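Local coordinates for Lin2722 protein (Listeria innocua, PDB 3DS8) that is of unknown function but has an alpha/beta hydrolase fold and is probably a serine hydrolase of unidentified substrate, at residues Y160-K163 with N164-E167; P186-G189 with I190-T193. All blocks are in the same frame, centred on the assembly; numbering follows the deposited sequence.

Contact 1: residues Y160-K163 with N164-E167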
ATOM      1  N   TYR A 160      12.941 -10.072   6.131  1.00 15.69           N
ATOM      2  CA  TYR A 160      13.422  -9.308   4.992  1.00 15.02           C
ATOM      3  C   TYR A 160      13.123  -7.818   5.205  1.00 13.98           C
ATOM      4  O   TYR A 160      13.992  -6.981   5.030  1.00 14.37           O
ATOM      5  CB  TYR A 160      12.739  -9.784   3.685  1.00 15.80           C
ATOM      6  CG  TYR A 160      13.266  -9.079   2.440  1.00 15.63           C
ATOM      7  CD1 TYR A 160      14.233  -9.679   1.646  1.00 18.31           C
ATOM      8  CD2 TYR A 160      12.770  -7.839   2.053  1.00 16.68           C
ATOM      9  CE1 TYR A 160      14.721  -9.035   0.519  1.00 17.97           C
ATOM     10  CE2 TYR A 160      13.250  -7.199   0.947  1.00 16.71           C
ATOM     11  CZ  TYR A 160      14.217  -7.801   0.182  1.00 17.55           C
ATOM     12  OH  TYR A 160      14.716  -7.187  -0.950  1.00 19.88           O
ATOM     13  N   PHE A 161      11.882  -7.519   5.554  1.00 13.21           N
ATOM     14  CA  PHE A 161      11.443  -6.117   5.760  1.00 14.53           C
ATOM     15  C   PHE A 161      12.278  -5.425   6.846  1.00 14.34           C
ATOM     16  O   PHE A 161      12.695  -4.269   6.696  1.00 14.83           O
ATOM     17  CB  PHE A 161       9.959  -6.032   6.123  1.00 13.76           C
ATOM     18  CG  PHE A 161       9.000  -6.399   5.006  1.00 13.58           C
ATOM     19  CD1 PHE A 161       9.307  -6.183   3.663  1.00 13.39           C
ATOM     20  CD2 PHE A 161       7.787  -6.964   5.327  1.00 14.88           C
ATOM     21  CE1 PHE A 161       8.402  -6.502   2.656  1.00 15.57           C
ATOM     22  CE2 PHE A 161       6.820  -7.272   4.322  1.00 15.60           C
ATOM     23  CZ  PHE A 161       7.132  -7.058   2.992  1.00 14.57           C
ATOM     24  N   ILE A 162      12.534  -6.142   7.927  1.00 14.95           N
ATOM     25  CA  ILE A 162      13.401  -5.631   8.997  1.00 15.55           C
ATOM     26  C   ILE A 162      14.831  -5.414   8.550  1.00 15.65           C
ATOM     27  O   ILE A 162      15.411  -4.349   8.816  1.00 15.62           O
ATOM     28  CB  ILE A 162      13.356  -6.555  10.234  1.00 15.91           C
ATOM     29  CG1 ILE A 162      11.969  -6.461  10.878  1.00 17.73           C
ATOM     30  CG2 ILE A 162      14.482  -6.156  11.241  1.00 16.42           C
ATOM     31  CD1 ILE A 162      11.624  -7.545  11.891  1.00 16.21           C
ATOM     32  N   LYS A 163      15.396  -6.400   7.869  1.00 15.90           N
ATOM     33  CA  LYS A 163      16.771  -6.327   7.375  1.00 16.86           C
ATOM     34  C   LYS A 163      16.972  -5.142   6.438  1.00 16.97           C
ATOM     35  O   LYS A 163      17.986  -4.449   6.506  1.00 18.00           O
ATOM     36  CB  LYS A 163      17.155  -7.644   6.675  1.00 17.24           C
ATOM     37  CG  LYS A 163      18.520  -7.657   5.997  1.00 18.10           C
ATOM     38  CD  LYS A 163      18.886  -9.047   5.511  1.00 20.73           C
ATOM     39  CE  LYS A 163      20.240  -9.113   4.822  1.00 23.35           C
ATOM     40  NZ  LYS A 163      20.124  -8.936   3.363  1.00 30.25           N
ATOM     41  N   ASN A 164      15.992  -4.891   5.591  1.00 16.56           N
ATOM     42  CA  ASN A 164      16.150  -3.899   4.536  1.00 17.33           C
ATOM     43  C   ASN A 164      15.488  -2.572   4.839  1.00 17.14           C
ATOM     44  O   ASN A 164      15.392  -1.724   3.970  1.00 16.81           O
ATOM     45  CB  ASN A 164      15.663  -4.498   3.229  1.00 17.00           C
ATOM     46  CG  ASN A 164      16.569  -5.615   2.751  1.00 20.22           C
ATOM     47  OD1 ASN A 164      16.218  -6.805   2.790  1.00 21.73           O
ATOM     48  ND2 ASN A 164      17.779  -5.248   2.403  1.00 21.69           N
ATOM     49  N   GLN A 165      15.065  -2.380   6.091  1.00 17.59           N
ATOM     50  CA  GLN A 165      14.372  -1.150   6.473  1.00 18.37           C
ATOM     51  C   GLN A 165      15.193   0.116   6.225  1.00 19.06           C
ATOM     52  O   GLN A 165      14.611   1.169   5.940  1.00 20.36           O
ATOM     53  CB  GLN A 165      13.942  -1.219   7.934  1.00 18.22           C
ATOM     54  CG  GLN A 165      15.053  -1.120   8.945  1.00 17.38           C
ATOM     55  CD  GLN A 165      14.558  -1.421  10.365  1.00 19.18           C
ATOM     56  OE1 GLN A 165      14.617  -2.555  10.834  1.00 23.60           O
ATOM     57  NE2 GLN A 165      14.067  -0.412  11.033  1.00 17.91           N
ATOM     58  N   THR A 166      16.514  -0.017   6.333  1.00 19.70           N
ATOM     59  CA  THR A 166      17.486   1.062   6.096  1.00 21.54           C
ATOM     60  C   THR A 166      17.454   1.587   4.649  1.00 21.46           C
ATOM     61  O   THR A 166      17.956   2.691   4.364  1.00 22.51           O
ATOM     62  CB  THR A 166      18.970   0.580   6.399  1.00 20.94           C
ATOM     63  OG1 THR A 166      19.899   1.588   6.024  1.00 30.20           O
ATOM     64  CG2 THR A 166      19.354  -0.684   5.599  1.00 23.88           C
ATOM     65  N   GLU A 167      16.875   0.806   3.743  1.00 19.50           N
ATOM     66  CA  GLU A 167      16.897   1.172   2.344  1.00 19.43           C
ATOM     67  C   GLU A 167      15.727   2.067   1.955  1.00 18.48           C
ATOM     68  O   GLU A 167      15.735   2.605   0.832  1.00 18.36           O
ATOM     69  CB  GLU A 167      16.888  -0.084   1.468  1.00 19.43           C
ATOM     70  CG  GLU A 167      17.997  -1.045   1.815  1.00 23.36           C
ATOM     71  CD  GLU A 167      19.362  -0.435   1.659  1.00 27.85           C
ATOM     72  OE1 GLU A 167      19.647   0.064   0.559  1.00 29.33           O
ATOM     73  OE2 GLU A 167      20.137  -0.434   2.646  1.00 33.26           O
TER
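Tyr160 carries its CG anti to the backbone N (chi1 -176°), whereas Asn164 turns its CG back beside its own N (chi1 -68°), and together these torsions bring the amide of Asn164 over the phenol ring one turn earlier. The amide atom modelled as OD1 lies 3.3 Å above the plane of the Tyr160 ring and over its centre; the two planes are 45° apart, so this is a tilted approach to a ring face and not a parallel stack. The amide is probably flipped in the model, so the chemical nature of the atom facing the ring remains uncertain. Lys163 runs alongside Asn164. Beneath these side chains the backbone supplies the evidence for a helix ending. Asn164 N still makes the i to i+4 bond to Tyr160 O (2.9 Å), but Gln165 N gives a weak, 3.4 Å bond to Ile162 O, three residues back. Asn164 is the first residue to leave helical backbone angles, and a 3-10 segment follows at 165-167, tied by Glu167 N to Asn164 O at 2.9 Å. In this alpha/beta hydrolase fold, helix 156-163 packs on helix 103-114: Tyr160 and Phe161 both meet the ring of Tyr110, and Tyr160 OH is hydrogen-bonded to Asp114. On the other side of the backbone turn, Gln165 and Ile162 lie side by side, with Gln165 OE1 3.6 Å from Ile162 CG2. Gln165 OE1 also comes within 2.8 Å of Ile162 O, a meeting of two acceptors and not a hydrogen bond. Gln165 NE2 reaches on to a weak bond with Ser206 OG.

Contact 2: residues P186-G189 with I190-T193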
ATOM      1  N   PRO A 186      -8.995 -10.365  17.340  1.00 19.21           N
ATOM      2  CA  PRO A 186      -8.034  -9.488  16.646  1.00 18.52           C
ATOM      3  C   PRO A 186      -7.585 -10.067  15.297  1.00 17.04           C
ATOM      4  O   PRO A 186      -6.422 -10.425  15.074  1.00 15.92           O
ATOM      5  CB  PRO A 186      -6.905  -9.331  17.675  1.00 19.99           C
ATOM      6  CG  PRO A 186      -6.925 -10.503  18.415  1.00 20.75           C
ATOM      7  CD  PRO A 186      -8.341 -11.039  18.471  1.00 21.65           C
ATOM      8  N   THR A 187      -8.552 -10.177  14.402  1.00 15.87           N
ATOM      9  CA  THR A 187      -8.301 -10.587  13.026  1.00 14.75           C
ATOM     10  C   THR A 187      -9.261  -9.804  12.159  1.00 15.30           C
ATOM     11  O   THR A 187     -10.309  -9.391  12.633  1.00 15.32           O
ATOM     12  CB  THR A 187      -8.508 -12.085  12.830  1.00 16.13           C
ATOM     13  OG1 THR A 187      -8.305 -12.458  11.447  1.00 16.46           O
ATOM     14  CG2 THR A 187      -9.873 -12.488  13.277  1.00 14.64           C
ATOM     15  N   ASP A 188      -8.909  -9.598  10.903  1.00 14.99           N
ATOM     16  CA  ASP A 188      -9.890  -9.116   9.922  1.00 15.06           C
ATOM     17  C   ASP A 188     -10.690 -10.213   9.227  1.00 14.35           C
ATOM     18  O   ASP A 188     -11.463  -9.930   8.312  1.00 14.65           O
ATOM     19  CB  ASP A 188      -9.246  -8.149   8.922  1.00 15.68           C
ATOM     20  CG  ASP A 188      -8.349  -8.815   7.893  1.00 16.78           C
ATOM     21  OD1 ASP A 188      -8.310 -10.074   7.788  1.00 16.83           O
ATOM     22  OD2 ASP A 188      -7.664  -8.028   7.169  1.00 18.05           O
ATOM     23  N   GLY A 189     -10.525 -11.466   9.678  1.00 14.07           N
ATOM     24  CA  GLY A 189     -11.194 -12.604   9.136  1.00 14.60           C
ATOM     25  C   GLY A 189     -10.188 -13.486   8.390  1.00 15.07           C
ATOM     26  O   GLY A 189     -10.386 -14.700   8.246  1.00 16.28           O
ATOM     27  N   ILE A 190      -9.103 -12.871   7.914  1.00 14.87           N
ATOM     28  CA  ILE A 190      -8.062 -13.559   7.148  1.00 15.46           C
ATOM     29  C   ILE A 190      -6.681 -13.282   7.753  1.00 15.92           C
ATOM     30  O   ILE A 190      -5.895 -14.222   7.997  1.00 16.48           O
ATOM     31  CB  ILE A 190      -8.071 -13.134   5.679  1.00 16.08           C
ATOM     32  CG1 ILE A 190      -9.362 -13.630   4.994  1.00 18.24           C
ATOM     33  CG2 ILE A 190      -6.848 -13.731   4.910  1.00 16.27           C
ATOM     34  CD1 ILE A 190      -9.363 -15.130   4.738  1.00 22.02           C
ATOM     35  N   VAL A 191      -6.435 -12.011   8.027  1.00 15.46           N
ATOM     36  CA  VAL A 191      -5.157 -11.520   8.548  1.00 15.51           C
ATOM     37  C   VAL A 191      -5.283 -11.118  10.034  1.00 15.68           C
ATOM     38  O   VAL A 191      -6.102 -10.258  10.378  1.00 14.91           O
ATOM     39  CB  VAL A 191      -4.672 -10.291   7.717  1.00 14.83           C
ATOM     40  CG1 VAL A 191      -3.287  -9.704   8.259  1.00 14.67           C
ATOM     41  CG2 VAL A 191      -4.592 -10.614   6.191  1.00 15.74           C
ATOM     42  N   PRO A 192      -4.389 -11.639  10.893  1.00 15.10           N
ATOM     43  CA  PRO A 192      -4.334 -11.133  12.269  1.00 14.73           C
ATOM     44  C   PRO A 192      -4.054  -9.636  12.249  1.00 14.24           C
ATOM     45  O   PRO A 192      -3.207  -9.138  11.501  1.00 13.95           O
ATOM     46  CB  PRO A 192      -3.191 -11.945  12.909  1.00 14.30           C
ATOM     47  CG  PRO A 192      -3.074 -13.158  12.050  1.00 14.18           C
ATOM     48  CD  PRO A 192      -3.414 -12.708  10.672  1.00 14.85           C
ATOM     49  N   THR A 193      -4.764  -8.916  13.094  1.00 14.65           N
ATOM     50  CA  THR A 193      -4.651  -7.476  13.141  1.00 14.82           C
ATOM     51  C   THR A 193      -3.220  -7.038  13.338  1.00 14.46           C
ATOM     52  O   THR A 193      -2.732  -6.125  12.662  1.00 15.32           O
ATOM     53  CB  THR A 193      -5.564  -6.915  14.266  1.00 14.07           C
ATOM     54  OG1 THR A 193      -6.887  -7.413  14.084  1.00 16.05           O
ATOM     55  CG2 THR A 193      -5.571  -5.433  14.232  1.00 14.79           C
TER
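Asp188 folds back over the chain that follows it: with chi1 at 74° its CG sits between its own N and carbonyl carbon, and CB passes 4.1 Å from Val191 O. One atom further, CG is 3.7 Å from Val191 N. OD1 then accepts two backbone hydrogen bonds, from Ile190 N at 2.9 Å, met nearly end-on to the C-O bond, and from Val191 N at 2.7 Å, arriving 37° out of the carboxylate plane. The first of these closes an Asx turn. OD2 lies 3.8 Å from Val191 CB and is hydrogen-bonded to His222 ND1, which together with the two N-H groups on OD1 helps to set the rotation of the carboxylate. This geometry is consistent with the acid member of a Ser-His-Asp triad, with Ser102 as the probable nucleophile; the loop after strand 173-180 is a usual site for that acid in alpha/beta hydrolases. The backbone also closes the turn: Asp188 N donates to Val191 O at 2.9 Å and Thr193 N to Pro186 O at 3.0 Å, framing a single bridge between Thr187 and Pro192. Thr187 OG1 accepts from Gly189 N at 3.0 Å, an ST turn, and Gly189 has a positive phi, where the absence of a CB avoids a clash with the carbonyl O of Asp188. Thr193 OG1, close to Pro186, is hydrogen-bonded to Gly179 O, tying the turn to strand 173-180.

How the contacts relate
Both contacts are local, a helix end and a loop turn, and they flank strand 173-180 in sequence: contact 1 precedes it at the end of helix 156-163, and contact 2 follows it before helix 193-196. They share no helix or strand, contact 1 lying against helix 103-114 and contact 2 being tied to strand 173-180. Their centres are 24 Å apart and their nearest atoms about 11 Å. Contact 1 is a surface contact with one buried residue among seven; contact 2 is partly buried, with four of eight. A helix terminus presents aromatic and amide groups, whereas the loop gathers backbone N-H groups round one carboxylate facing a probable catalytic histidine.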